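Lombricine kinase (Urechis caupo, PDB 3JPZ) catalyses the reversible transfer of a phosphoryl group between ATP and the guanidino compound lombricine, as a member of the phosphagen kinase family. Local coordinates at residues K114-R119 / G231-V236. Numbering follows the deposited sequence. Where two conformers were deposited one is given.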
loop_
_atom_site.group_PDB
_atom_site.type_symbol
_atom_site.label_atom_id
_atom_site.label_comp_id
_atom_site.label_asym_id
_atom_site.label_seq_id
_atom_site.Cartn_x
_atom_site.Cartn_y
_atom_site.Cartn_z
ATOM N N LYS A 114 -4.460 37.653 -0.172
ATOM C CA LYS A 114 -5.220 37.307 -1.366
ATOM C C LYS A 114 -6.362 36.344 -1.074
ATOM O O LYS A 114 -7.358 36.323 -1.784
ATOM C CB LYS A 114 -4.285 36.688 -2.406
ATOM C CG LYS A 114 -3.067 37.554 -2.720
ATOM C CD LYS A 114 -3.503 38.950 -3.137
ATOM C CE LYS A 114 -2.314 39.879 -3.378
ATOM N NZ LYS A 114 -2.771 41.258 -3.718
ATOM N N SER A 115 -6.214 35.545 -0.031
ATOM C CA SER A 115 -7.252 34.593 0.353
ATOM C C SER A 115 -6.968 34.041 1.737
ATOM O O SER A 115 -5.881 34.214 2.275
ATOM C CB SER A 115 -7.338 33.443 -0.648
ATOM O OG SER A 115 -6.124 32.716 -0.697
ATOM N N CYS A 116 -7.977 33.393 2.303
ATOM C CA CYS A 116 -7.874 32.773 3.605
ATOM C C CYS A 116 -8.677 31.490 3.578
ATOM O O CYS A 116 -9.744 31.426 2.959
ATOM C CB CYS A 116 -8.454 33.680 4.696
ATOM S SG CYS A 116 -8.101 35.435 4.519
ATOM N N ARG A 117 -8.159 30.462 4.234
ATOM C CA ARG A 117 -8.966 29.305 4.569
ATOM C C ARG A 117 -8.591 28.853 5.966
ATOM O O ARG A 117 -7.522 29.185 6.476
ATOM C CB ARG A 117 -8.817 28.162 3.553
ATOM C CG ARG A 117 -7.432 27.968 2.980
ATOM C CD ARG A 117 -7.302 26.590 2.326
ATOM N NE ARG A 117 -6.799 25.608 3.281
ATOM C CZ ARG A 117 -6.814 24.293 3.101
ATOM N NH1 ARG A 117 -7.319 23.771 1.995
ATOM N NH2 ARG A 117 -6.324 23.500 4.042
ATOM N N ILE A 118 -9.510 28.137 6.593
ATOM C CA ILE A 118 -9.267 27.501 7.871
ATOM C C ILE A 118 -9.795 26.088 7.737
ATOM O O ILE A 118 -10.931 25.892 7.318
ATOM C CB ILE A 118 -10.018 28.208 9.004
ATOM C CG1 ILE A 118 -9.627 29.680 9.066
ATOM C CG2 ILE A 118 -9.736 27.517 10.334
ATOM C CD1 ILE A 118 -10.467 30.476 10.042
ATOM N N ARG A 119 -8.983 25.103 8.094
ATOM C CA ARG A 119 -9.371 23.718 7.906
ATOM C C ARG A 119 -9.223 22.948 9.206
ATOM O O ARG A 119 -8.404 23.276 10.060
ATOM C CB ARG A 119 -8.552 23.065 6.788
ATOM C CG ARG A 119 -7.212 22.485 7.214
ATOM C CD ARG A 119 -7.194 20.964 7.123
ATOM N NE ARG A 119 -5.959 20.401 7.665
ATOM C CZ ARG A 119 -4.868 20.131 6.951
ATOM N NH1 ARG A 119 -3.796 19.625 7.548
ATOM N NH2 ARG A 119 -4.840 20.361 5.645
ATOM N N GLY A 231 -9.233 39.034 2.616
ATOM C CA GLY A 231 -8.555 38.955 3.897
ATOM C C GLY A 231 -9.465 38.898 5.100
ATOM O O GLY A 231 -9.007 39.088 6.215
ATOM N N ASN A 232 -10.749 38.625 4.890
ATOM C CA ASN A 232 -11.680 38.532 6.006
ATOM C C ASN A 232 -11.633 37.156 6.661
ATOM O O ASN A 232 -12.561 36.341 6.527
ATOM C CB ASN A 232 -13.107 38.847 5.565
ATOM C CG ASN A 232 -13.974 39.314 6.716
ATOM O OD1 ASN A 232 -13.722 38.983 7.876
ATOM N ND2 ASN A 232 -14.998 40.095 6.403
ATOM N N VAL A 233 -10.550 36.899 7.380
ATOM C CA VAL A 233 -10.369 35.617 8.037
ATOM C C VAL A 233 -11.423 35.425 9.113
ATOM O O VAL A 233 -11.764 34.303 9.446
ATOM C CB VAL A 233 -8.997 35.508 8.698
ATOM C CG1 VAL A 233 -8.772 34.100 9.198
ATOM C CG2 VAL A 233 -7.918 35.876 7.732
ATOM N N LYS A 234 -11.922 36.530 9.663
ATOM C CA LYS A 234 -12.923 36.471 10.713
ATOM C C LYS A 234 -14.214 35.904 10.140
ATOM O O LYS A 234 -14.869 35.090 10.765
ATOM C CB LYS A 234 -13.163 37.858 11.319
ATOM C CG LYS A 234 -14.402 37.943 12.208
ATOM C CD LYS A 234 -14.474 39.283 12.944
ATOM C CE LYS A 234 -15.777 39.428 13.727
ATOM N NZ LYS A 234 -15.794 40.658 14.567
ATOM N N ALA A 235 -14.569 36.349 8.941
ATOM C CA ALA A 235 -15.732 35.830 8.247
ATOM C C ALA A 235 -15.523 34.350 7.948
ATOM O O ALA A 235 -16.451 33.556 8.046
ATOM C CB ALA A 235 -15.969 36.609 6.965
ATOM N N VAL A 236 -14.293 33.983 7.601
ATOM C CA VAL A 236 -13.962 32.602 7.268
ATOM C C VAL A 236 -14.097 31.696 8.479
ATOM O O VAL A 236 -14.555 30.555 8.372
ATOM C CB VAL A 236 -12.515 32.480 6.735
ATOM C CG1 VAL A 236 -12.129 31.012 6.607
ATOM C CG2 VAL A 236 -12.387 33.181 5.408
#
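Cys116, on strand 113-122, faces the start of helix 233-252 and touches Gly231 and Val233 with SG, and Val236 with CB. Its SG is anti to the carbonyl carbon (chi1 -39°), and lies 3.6 Å from Gly231 CA. A second conformer was deposited for both Cys116 and Val233, so the very close approach of SG to Val233 CG2 is doubtful. The CB of Cys116 packs more comfortably, 4.0 Å from Val236 CG2.

At Arg117 the contact passes to the backbone: its CA lies 4.1 Å from Val236 CG1, while the side chain leaves on the side away from the helix and comes close to Ser281 and Arg279 of the ADP site. Ile118 then points back to the helix. Its CG1, beside the backbone N (chi1 -57°), meets Val236 CG1 at 3.8 Å, the two side chains crossing obliquely. CD1 stays against Val236 CG1 and also comes within 4.1 Å of Val233 CG1, and Phe237 and Phe240, farther along the helix, also touch Ile118.

The turn into the helix has polar bonds of its own: Asn232 is the N-cap, its OD1 accepting from Ala235 N at 3.0 Å, with the donor well above the carbonyl plane. From outside, Glu110 OE2 holds Gly231 N.

This is a helix laid against a central strand of the antiparallel sheet, entered straight from the adjacent strand 222-229. The strand alternates: Cys116 and Ile118 face the helix, whereas Ser115, Arg117 and Arg119 belong to the ADP site known for this enzyme, though ADP is not bound to this chain. Across the interface the grip is apolar, made of methyl, methylene and thiol contacts. The strand that carries nucleotide-binding arginines thus has a buried hydrophobic backing, while the polar bonds of the helix start, among them the Asn232 cap and the bond from Gly231 to Glu110, lie outside the interface.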